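Local coordinates for capsule biosynthesis protein CapD proenzyme (Bacillus anthracis, PDB 3G9K) that cleaves the poly-gamma-D-glutamate capsule and, as a transpeptidase, joins it through an amide bond to meso-diaminopimelic acid of the peptidoglycan, at residues M108-I111 against H112-G116; L182-I185 against Q186-A190; K270-E273 against I274-A278. All coordinates share one frame; numbering follows the deposited sequence.

Contact 1 (M108-I111 against H112-G116)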
HETATM    1  N   MSE A 108       7.189   7.827  10.291  1.00 20.68           N
HETATM    2  CA  MSE A 108       6.155   8.028  11.302  1.00 20.15           C
HETATM    3  C   MSE A 108       6.523   9.167  12.253  1.00 21.00           C
HETATM    4  O   MSE A 108       5.662   9.999  12.594  1.00 19.80           O
HETATM    5  CB  MSE A 108       5.903   6.734  12.090  1.00 19.58           C
HETATM    6  CG  MSE A 108       5.334   5.567  11.258  1.00 18.36           C
HETATM    7 SE   MSE A 108       3.702   6.016  10.295  0.50 11.42          SE
HETATM    8  CE  MSE A 108       4.231   5.717   8.480  1.00 21.66           C
ATOM      9  N   GLU A 109       7.808   9.247  12.663  1.00 17.41           N
ATOM     10  CA  GLU A 109       8.207  10.339  13.543  1.00 18.37           C
ATOM     11  C   GLU A 109       8.118  11.698  12.858  1.00 19.22           C
ATOM     12  O   GLU A 109       7.662  12.662  13.478  1.00 19.55           O
ATOM     13  CB  GLU A 109       9.609  10.157  14.101  1.00 18.80           C
ATOM     14  CG  GLU A 109      10.022  11.308  15.048  1.00 18.39           C
ATOM     15  CD  GLU A 109      11.227  10.937  15.852  1.00 18.84           C
ATOM     16  OE1 GLU A 109      11.094  10.099  16.765  1.00 21.88           O
ATOM     17  OE2 GLU A 109      12.300  11.453  15.538  1.00 22.18           O
ATOM     18  N   TYR A 110       8.579  11.784  11.614  1.00 21.17           N
ATOM     19  CA  TYR A 110       8.475  12.998  10.799  1.00 20.52           C
ATOM     20  C   TYR A 110       7.025  13.451  10.580  1.00 20.38           C
ATOM     21  O   TYR A 110       6.685  14.629  10.693  1.00 19.88           O
ATOM     22  CB  TYR A 110       9.132  12.805   9.434  1.00 23.84           C
ATOM     23  CG  TYR A 110       9.138  14.078   8.609  1.00 24.19           C
ATOM     24  CD1 TYR A 110       7.983  14.516   7.954  1.00 28.54           C
ATOM     25  CD2 TYR A 110      10.292  14.877   8.525  1.00 26.97           C
ATOM     26  CE1 TYR A 110       7.974  15.697   7.252  1.00 28.62           C
ATOM     27  CE2 TYR A 110      10.289  16.068   7.805  1.00 28.24           C
ATOM     28  CZ  TYR A 110       9.135  16.460   7.185  1.00 28.29           C
ATOM     29  OH  TYR A 110       9.119  17.641   6.479  1.00 30.49           O
ATOM     30  N   ILE A 111       6.181  12.489  10.241  1.00 19.27           N
ATOM     31  CA  ILE A 111       4.749  12.705  10.084  1.00 19.58           C
ATOM     32  C   ILE A 111       4.151  13.199  11.374  1.00 19.95           C
ATOM     33  O   ILE A 111       3.420  14.163  11.395  1.00 19.53           O
ATOM     34  CB  ILE A 111       4.045  11.392   9.629  1.00 20.11           C
ATOM     35  CG1 ILE A 111       4.465  11.121   8.170  1.00 19.26           C
ATOM     36  CG2 ILE A 111       2.479  11.487   9.812  1.00 17.97           C
ATOM     37  CD1 ILE A 111       4.173   9.668   7.590  1.00 16.84           C
ATOM     38  N   HIS A 112       4.442  12.513  12.481  1.00 21.47           N
ATOM     39  CA  HIS A 112       3.949  12.989  13.745  1.00 22.62           C
ATOM     40  C   HIS A 112       4.351  14.442  14.065  1.00 23.39           C
ATOM     41  O   HIS A 112       3.502  15.251  14.458  1.00 23.31           O
ATOM     42  CB  HIS A 112       4.451  12.107  14.887  1.00 23.07           C
ATOM     43  CG  HIS A 112       4.173  12.701  16.227  1.00 24.60           C
ATOM     44  ND1 HIS A 112       5.028  13.605  16.826  1.00 24.50           N
ATOM     45  CD2 HIS A 112       3.092  12.604  17.033  1.00 24.88           C
ATOM     46  CE1 HIS A 112       4.490  14.014  17.963  1.00 24.57           C
ATOM     47  NE2 HIS A 112       3.308  13.442  18.101  1.00 23.64           N
ATOM     48  N   ASP A 113       5.638  14.746  13.934  1.00 22.86           N
ATOM     49  CA  ASP A 113       6.165  16.037  14.378  1.00 24.14           C
ATOM     50  C   ASP A 113       5.682  17.186  13.507  1.00 25.34           C
ATOM     51  O   ASP A 113       5.642  18.345  13.948  1.00 26.20           O
ATOM     52  CB  ASP A 113       7.678  16.021  14.355  1.00 23.75           C
ATOM     53  CG  ASP A 113       8.262  15.142  15.438  1.00 25.01           C
ATOM     54  OD1 ASP A 113       7.518  14.566  16.275  1.00 28.00           O
ATOM     55  OD2 ASP A 113       9.485  15.005  15.440  1.00 30.66           O
ATOM     56  N   ASN A 114       5.316  16.887  12.270  1.00 25.78           N
ATOM     57  CA  ASN A 114       4.963  17.946  11.349  1.00 26.02           C
ATOM     58  C   ASN A 114       3.478  18.011  11.015  1.00 26.58           C
ATOM     59  O   ASN A 114       2.983  19.084  10.608  1.00 26.15           O
ATOM     60  CB  ASN A 114       5.808  17.848  10.085  1.00 27.20           C
ATOM     61  CG  ASN A 114       7.280  18.107  10.355  1.00 27.93           C
ATOM     62  OD1 ASN A 114       7.694  19.257  10.575  1.00 27.66           O
ATOM     63  ND2 ASN A 114       8.078  17.041  10.383  1.00 28.27           N
ATOM     64  N   TYR A 115       2.743  16.907  11.198  1.00 30.26           N
ATOM     65  CA  TYR A 115       1.310  16.823  10.855  1.00 30.30           C
ATOM     66  C   TYR A 115       0.431  16.181  11.937  1.00 29.92           C
ATOM     67  O   TYR A 115      -0.797  16.146  11.818  1.00 29.91           O
ATOM     68  CB  TYR A 115       1.127  16.099   9.510  1.00 30.32           C
ATOM     69  CG  TYR A 115       2.026  16.639   8.411  1.00 31.84           C
ATOM     70  CD1 TYR A 115       1.669  17.774   7.668  1.00 33.79           C
ATOM     71  CD2 TYR A 115       3.243  16.026   8.130  1.00 32.65           C
ATOM     72  CE1 TYR A 115       2.516  18.271   6.660  1.00 34.56           C
ATOM     73  CE2 TYR A 115       4.086  16.507   7.143  1.00 34.72           C
ATOM     74  CZ  TYR A 115       3.721  17.628   6.414  1.00 34.95           C
ATOM     75  OH  TYR A 115       4.584  18.069   5.442  1.00 37.82           O
ATOM     76  N   GLY A 116       1.036  15.649  12.995  1.00 24.76           N
ATOM     77  CA  GLY A 116       0.275  15.049  14.057  1.00 24.87           C
ATOM     78  C   GLY A 116      -0.133  15.926  15.213  1.00 25.67           C
ATOM     79  O   GLY A 116       0.136  17.103  15.254  1.00 25.61           O
TER
HETATM   80  O   HOH W   1      11.829  14.048  17.027  1.00 47.18           O

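Contact 2 (L182-I185 against Q186-A190)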
ATOM      1  N   LEU A 182       9.882  -1.853  20.070  1.00 16.74           N
ATOM      2  CA  LEU A 182       8.858  -0.807  20.007  1.00 17.07           C
ATOM      3  C   LEU A 182       8.878   0.061  21.310  1.00 17.54           C
ATOM      4  O   LEU A 182       8.739   1.269  21.249  1.00 16.91           O
ATOM      5  CB  LEU A 182       7.474  -1.420  19.768  1.00 17.16           C
ATOM      6  CG  LEU A 182       7.222  -2.124  18.436  1.00 15.61           C
ATOM      7  CD1 LEU A 182       5.825  -2.667  18.351  1.00 16.37           C
ATOM      8  CD2 LEU A 182       7.460  -1.162  17.203  1.00 14.21           C
ATOM      9  N   LYS A 183       9.066  -0.562  22.461  1.00 18.43           N
ATOM     10  CA  LYS A 183       9.180   0.205  23.704  1.00 18.84           C
ATOM     11  C   LYS A 183      10.405   1.117  23.690  1.00 20.02           C
ATOM     12  O   LYS A 183      10.345   2.246  24.181  1.00 20.02           O
ATOM     13  CB  LYS A 183       9.182  -0.752  24.908  1.00 19.47           C
ATOM     14  CG  LYS A 183       7.791  -1.296  25.184  1.00 19.73           C
ATOM     15  CD  LYS A 183       7.809  -2.489  26.144  1.00 21.45           C
ATOM     16  CE  LYS A 183       6.499  -2.629  26.836  1.00 25.88           C
ATOM     17  NZ  LYS A 183       6.619  -3.544  28.027  1.00 29.16           N
ATOM     18  N   LYS A 184      11.510   0.676  23.056  1.00 20.26           N
ATOM     19  CA  LYS A 184      12.715   1.519  22.939  1.00 20.31           C
ATOM     20  C   LYS A 184      12.460   2.729  22.070  1.00 19.98           C
ATOM     21  O   LYS A 184      12.884   3.830  22.379  1.00 19.07           O
ATOM     22  CB  LYS A 184      13.900   0.720  22.361  1.00 21.10           C
ATOM     23  CG  LYS A 184      15.289   1.331  22.705  1.00 21.19           C
ATOM     24  CD  LYS A 184      16.396   0.358  22.318  1.00 22.23           C
ATOM     25  CE  LYS A 184      17.764   0.720  22.888  1.00 23.79           C
ATOM     26  NZ  LYS A 184      18.383   1.939  22.377  1.00 23.42           N
ATOM     27  N   ILE A 185      11.781   2.506  20.961  1.00 19.07           N
ATOM     28  CA  ILE A 185      11.363   3.591  20.079  1.00 17.91           C
ATOM     29  C   ILE A 185      10.372   4.521  20.842  1.00 17.53           C
ATOM     30  O   ILE A 185      10.419   5.745  20.696  1.00 17.63           O
ATOM     31  CB  ILE A 185      10.694   3.016  18.812  1.00 18.90           C
ATOM     32  CG1 ILE A 185      11.706   2.309  17.919  1.00 17.64           C
ATOM     33  CG2 ILE A 185       9.942   4.091  18.039  1.00 17.09           C
ATOM     34  CD1 ILE A 185      11.080   1.453  16.833  1.00 16.98           C
ATOM     35  N   GLN A 186       9.471   3.928  21.620  1.00 17.01           N
ATOM     36  CA  GLN A 186       8.482   4.700  22.400  1.00 18.57           C
ATOM     37  C   GLN A 186       9.219   5.648  23.374  1.00 19.52           C
ATOM     38  O   GLN A 186       8.835   6.809  23.511  1.00 19.96           O
ATOM     39  CB  GLN A 186       7.533   3.786  23.137  1.00 18.19           C
ATOM     40  CG  GLN A 186       6.466   4.509  23.990  1.00 18.60           C
ATOM     41  CD  GLN A 186       5.620   3.512  24.688  1.00 17.16           C
ATOM     42  OE1 GLN A 186       6.141   2.675  25.406  1.00 21.06           O
ATOM     43  NE2 GLN A 186       4.311   3.561  24.466  1.00 17.63           N
ATOM     44  N   LYS A 187      10.260   5.143  24.025  1.00 21.27           N
ATOM     45  CA  LYS A 187      11.057   5.931  24.990  1.00 21.26           C
ATOM     46  C   LYS A 187      12.027   6.909  24.336  1.00 21.95           C
ATOM     47  O   LYS A 187      12.122   8.084  24.747  1.00 22.17           O
ATOM     48  CB  LYS A 187      11.842   5.011  25.893  1.00 22.01           C
ATOM     49  CG  LYS A 187      12.793   5.787  26.797  1.00 22.63           C
ATOM     50  CD  LYS A 187      13.344   4.904  27.858  1.00 25.22           C
ATOM     51  CE  LYS A 187      13.973   5.689  28.988  1.00 28.03           C
ATOM     52  NZ  LYS A 187      14.148   4.718  30.095  1.00 32.01           N
ATOM     53  N   GLU A 188      12.757   6.456  23.322  1.00 20.29           N
ATOM     54  CA  GLU A 188      13.874   7.263  22.773  1.00 20.00           C
ATOM     55  C   GLU A 188      13.596   7.998  21.469  1.00 19.14           C
ATOM     56  O   GLU A 188      14.417   8.798  21.004  1.00 18.48           O
ATOM     57  CB  GLU A 188      15.112   6.374  22.603  1.00 20.12           C
ATOM     58  CG  GLU A 188      15.458   5.542  23.838  1.00 19.97           C
ATOM     59  CD  GLU A 188      16.691   4.705  23.638  1.00 22.66           C
ATOM     60  OE1 GLU A 188      17.347   4.877  22.581  1.00 26.23           O
ATOM     61  OE2 GLU A 188      17.030   3.938  24.570  1.00 30.77           O
ATOM     62  N   GLY A 189      12.437   7.772  20.885  1.00 18.17           N
ATOM     63  CA  GLY A 189      12.180   8.300  19.562  1.00 18.56           C
ATOM     64  C   GLY A 189      12.894   7.452  18.531  1.00 17.87           C
ATOM     65  O   GLY A 189      13.342   6.347  18.810  1.00 16.87           O
ATOM     66  N   ALA A 190      13.078   8.039  17.356  1.00 17.14           N
ATOM     67  CA  ALA A 190      13.685   7.354  16.232  1.00 18.50           C
ATOM     68  C   ALA A 190      15.102   6.912  16.512  1.00 19.00           C
ATOM     69  O   ALA A 190      15.552   5.861  15.994  1.00 19.42           O
ATOM     70  CB  ALA A 190      13.641   8.256  15.003  1.00 17.54           C
TER
HETATM   71  O   HOH W   2       8.660   2.915  26.149  1.00 27.56           O

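Contact 3 (K270-E273 against I274-A278)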
ATOM      1  N   LYS A 270      -8.046  -3.675 -24.918  1.00 33.37           N
ATOM      2  CA  LYS A 270      -7.912  -2.231 -24.895  1.00 33.69           C
ATOM      3  C   LYS A 270      -7.178  -1.759 -23.635  1.00 33.10           C
ATOM      4  O   LYS A 270      -6.583  -0.734 -23.618  1.00 32.02           O
ATOM      5  CB  LYS A 270      -9.279  -1.569 -25.016  1.00 34.29           C
ATOM      6  CG  LYS A 270      -9.816  -1.454 -26.448  1.00 35.19           C
ATOM      7  CD  LYS A 270     -11.144  -0.755 -26.505  1.00 35.36           C
ATOM      8  CE  LYS A 270     -11.514  -0.266 -27.912  1.00 36.82           C
ATOM      9  NZ  LYS A 270     -12.719   0.574 -27.961  1.00 35.87           N
HETATM   10  N   MSE A 271      -7.354  -2.503 -22.508  1.00 39.20           N
HETATM   11  CA  MSE A 271      -6.653  -2.213 -21.257  1.00 38.68           C
HETATM   12  C   MSE A 271      -5.179  -2.585 -21.375  1.00 39.26           C
HETATM   13  O   MSE A 271      -4.309  -1.879 -20.848  1.00 39.02           O
HETATM   14  CB  MSE A 271      -7.302  -2.937 -20.067  1.00 37.94           C
HETATM   15  CG  MSE A 271      -8.504  -2.215 -19.464  1.00 36.19           C
HETATM   16 SE   MSE A 271      -8.082  -0.386 -18.876  0.50 28.18          SE
HETATM   17  CE  MSE A 271      -9.853   0.123 -18.283  1.00 32.68           C
ATOM     18  N   GLU A 272      -4.891  -3.653 -22.168  1.00 33.23           N
ATOM     19  CA  GLU A 272      -3.531  -4.068 -22.337  1.00 33.67           C
ATOM     20  C   GLU A 272      -2.806  -3.002 -23.076  1.00 34.38           C
ATOM     21  O   GLU A 272      -1.668  -2.763 -22.844  1.00 34.40           O
ATOM     22  CB  GLU A 272      -3.443  -5.341 -23.148  1.00 33.93           C
ATOM     23  CG  GLU A 272      -2.064  -5.935 -23.259  1.00 33.85           C
ATOM     24  CD  GLU A 272      -1.180  -5.313 -24.334  1.00 35.91           C
ATOM     25  OE1 GLU A 272      -1.700  -4.851 -25.337  1.00 35.17           O
ATOM     26  OE2 GLU A 272       0.034  -5.292 -24.149  1.00 34.34           O
ATOM     27  N   GLU A 273      -3.491  -2.390 -24.005  1.00 35.16           N
ATOM     28  CA  GLU A 273      -2.874  -1.372 -24.838  1.00 36.15           C
ATOM     29  C   GLU A 273      -2.538  -0.144 -23.991  1.00 35.13           C
ATOM     30  O   GLU A 273      -1.411   0.336 -24.028  1.00 34.32           O
ATOM     31  CB  GLU A 273      -3.794  -1.017 -26.019  1.00 36.38           C
ATOM     32  CG  GLU A 273      -4.034  -2.189 -26.993  1.00 38.89           C
ATOM     33  CD  GLU A 273      -5.263  -1.984 -27.893  1.00 39.65           C
ATOM     34  OE1 GLU A 273      -5.522  -0.831 -28.302  1.00 43.90           O
ATOM     35  OE2 GLU A 273      -5.965  -2.977 -28.201  1.00 46.34           O
ATOM     36  N   ILE A 274      -3.514   0.321 -23.204  1.00 35.25           N
ATOM     37  CA  ILE A 274      -3.354   1.504 -22.333  1.00 34.84           C
ATOM     38  C   ILE A 274      -2.229   1.323 -21.310  1.00 34.46           C
ATOM     39  O   ILE A 274      -1.463   2.257 -21.053  1.00 33.93           O
ATOM     40  CB  ILE A 274      -4.686   1.850 -21.602  1.00 35.06           C
ATOM     41  CG1 ILE A 274      -5.730   2.368 -22.597  1.00 33.92           C
ATOM     42  CG2 ILE A 274      -4.459   2.902 -20.505  1.00 35.49           C
ATOM     43  CD1 ILE A 274      -7.152   2.415 -22.069  1.00 34.27           C
ATOM     44  N   SER A 275      -2.119   0.119 -20.739  1.00 34.47           N
ATOM     45  CA  SER A 275      -1.094  -0.153 -19.744  1.00 34.95           C
ATOM     46  C   SER A 275       0.312  -0.229 -20.343  1.00 34.73           C
ATOM     47  O   SER A 275       1.248   0.267 -19.751  1.00 32.87           O
ATOM     48  CB  SER A 275      -1.404  -1.418 -18.938  1.00 35.02           C
ATOM     49  OG  SER A 275      -1.557  -2.539 -19.770  1.00 37.81           O
ATOM     50  N   ARG A 276       0.484  -0.852 -21.506  1.00 35.74           N
ATOM     51  CA  ARG A 276       1.840  -0.901 -22.068  1.00 36.50           C
ATOM     52  C   ARG A 276       2.266   0.486 -22.565  1.00 35.91           C
ATOM     53  O   ARG A 276       3.406   0.858 -22.391  1.00 36.17           O
ATOM     54  CB  ARG A 276       2.019  -2.008 -23.111  1.00 37.14           C
ATOM     55  CG  ARG A 276       1.284  -1.826 -24.382  1.00 38.31           C
ATOM     56  CD  ARG A 276       2.026  -2.430 -25.597  1.00 39.67           C
ATOM     57  NE  ARG A 276       1.256  -2.021 -26.767  1.00 42.59           N
ATOM     58  CZ  ARG A 276       0.265  -2.724 -27.316  1.00 44.43           C
ATOM     59  NH1 ARG A 276      -0.031  -3.942 -26.891  1.00 46.58           N
ATOM     60  NH2 ARG A 276      -0.406  -2.226 -28.346  1.00 46.27           N
ATOM     61  N   ILE A 277       1.343   1.284 -23.090  1.00 35.98           N
ATOM     62  CA  ILE A 277       1.678   2.675 -23.415  1.00 36.35           C
ATOM     63  C   ILE A 277       2.240   3.382 -22.183  1.00 36.52           C
ATOM     64  O   ILE A 277       3.340   3.907 -22.202  1.00 36.22           O
ATOM     65  CB  ILE A 277       0.472   3.481 -23.927  1.00 36.26           C
ATOM     66  CG1 ILE A 277       0.056   3.001 -25.323  1.00 36.96           C
ATOM     67  CG2 ILE A 277       0.834   4.955 -24.015  1.00 36.70           C
ATOM     68  CD1 ILE A 277      -1.276   3.580 -25.818  1.00 37.04           C
ATOM     69  N   ALA A 278       1.476   3.368 -21.097  1.00 36.27           N
ATOM     70  CA  ALA A 278       1.890   4.057 -19.883  1.00 36.79           C
ATOM     71  C   ALA A 278       3.166   3.462 -19.279  1.00 37.11           C
ATOM     72  O   ALA A 278       4.047   4.209 -18.853  1.00 36.81           O
ATOM     73  CB  ALA A 278       0.762   4.054 -18.869  1.00 36.09           C
TER

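Contact 1 (M108-I111 against H112-G116)
Residues 108-111 and 112-116 are successive turns near the C-terminal end of helix 104-115, tied by i to i+4 bonds: His112 N to Met108 O at 2.8 Å, Asp113 N to Glu109 O, and Tyr115 N to Ile111 O. At Tyr110 O the pattern changes, because the backbone N of Asn114 bonds it only weakly while ND2 of the same residue adds a second, shorter bond of 2.8 Å. The Asn114 amide folds back on its own helix, and ND2 sits over the middle of one Tyr110 face, 3.2 Å above the ring plane. Amide and ring are tilted by 37°, neither stacked nor perpendicular. Tyr110 has CG turned opposite its backbone N (chi1 -175°), which places the ring against ND2 of Asn114, one face toward it. Tyr110 CE1 meets Tyr115 CE2 edge to edge at 4.0 Å. In this gamma-glutamyltransferase-family fold both tyrosines pack on Val220 of strand 219-228, Ile111 on Ile82 of strand 79-83, and Met108, a selenomethionine, on helix 44-58. On the polar side, Glu109 OE2 and Asp113 OD2 are like charges 4.5 Å apart; water 1 donates to both, weakly to Glu109, while Glu109 OE1 probably accepts from Ala190 N. Asp113 OD1 offers its anti lone pair to His112 ND1 at 2.7 Å, with the oxygen in the imidazole plane, and His112 NE2 bonds Leu118 O. With its nitrogens facing a carboxylate and a carbonyl, the imidazole is probably protonated on both, a cation whose charge may partly offset the two nearby carboxylates.

Contact 2 (L182-I185 against Q186-A190)
Lys183 O is gripped twice: Lys187 N donates to it at 2.9 Å, and water 2 donates at 2.7 Å. The same water gives its other hydrogen to Gln186 OE1 at 2.6 Å, bridging the carbonyl to the side chain. This is the C-terminal end of helix 176-188, in the N-terminal of the two polypeptides of this Ntn-hydrolase-clan enzyme; i to i+4 bonds run through to Gly189, whose positive phi (77°) takes the chain out of the helix. The main side-chain link is an i to i+4 salt bridge between Lys184 and Glu188. Lys184 runs extended to CE, then bends at its last torsion (chi4 -67°) to bring NZ against the Glu188 carboxylate. Lys184 NZ meets Glu188 OE1 at 3.1 Å from the syn side, tilted from the carboxylate plane, and adds a weak bond to Glu188 OE2. Lys184 crosses the acid at an angle, and its CG passes 3.6 Å from Glu188 OE2. Other polar ends fasten the helix to helix 120-133: Gln186 NE2 bonds Gln125 OE1 and Gly121 O, and Lys183 NZ pairs with Glu132. Leu182 and Ile185 face inward and both touch Tyr53 of helix 44-58. Where the helix stops, Gly189 N bonds Ile185 O at 2.9 Å, and the Ile185 branch CG2 lies 4.2 Å from Gly189 O.

Contact 3 (K270-E273 against I274-A278)
Glu272 and Arg276 reach each other across one helical turn with their flat groups inclined by 46°, so carboxylate and guanidinium form a salt bridge without lying flat together. Arg276 NH1 does the touching: it is modelled 2.5 Å from Glu272 OE1, shorter than such a pair normally allows, so the exact value is doubtful, and 3.1 Å from Glu272 OE2. Glu272 bends at chi2 to bring its acid round, and Arg276 starts from the crowded position, CG between backbone N and carbonyl carbon (chi1 68°), which turns its chain back toward the preceding turn. Glu273 runs alongside Arg276 and points the same way, and its CA lies over the middle of one guanidinium face. Its carboxylate nevertheless stays apart from NH2, taking a weak bond from Ser269 OG and a long, weak ion pair with Lys133 of the other chain. All this belongs to helix 264-284 of the gamma-glutamyltransferase-family fold, a long helix held by i to i+4 backbone bonds and packed on helix 242-254, Ile274 against Leu251 and Ala252, Ser275 against Met248. The other chain adds Gln84 beside Ser275 and Phe109 beside Met271, a selenomethionine. Met271 SE also comes to 4.3 Å from Ile274 CD1. Ser275 OG sits between two carbonyl oxygens, Met271 O at 3.0 Å and Glu272 O at 3.1 Å, and its single proton may go to either. Ile277 N bonds Glu273 O at 3.1 Å.

How the contacts relate
Along the chain the three contacts come in series, on helices 104-115, 176-188 and 264-284 of the N-terminal polypeptide. Contacts 1 and 2 are neighbours, centres about 15 Å apart, and touch where Glu109 OE1 lies 2.9 Å from Ala190 N; both helices also lean on Tyr53 of helix 44-58. Contact 1 additionally covers strands 79-83 and 219-228 of the four-stranded antiparallel sheet. Contact 3 lies on the opposite side of the chain's centre, its centre about 38 Å from that of contact 1 and 46 Å from that of contact 2, and meets the second chain. One region therefore joins helices to the sheet, while the other borders the partner polypeptide of this two-chain enzyme.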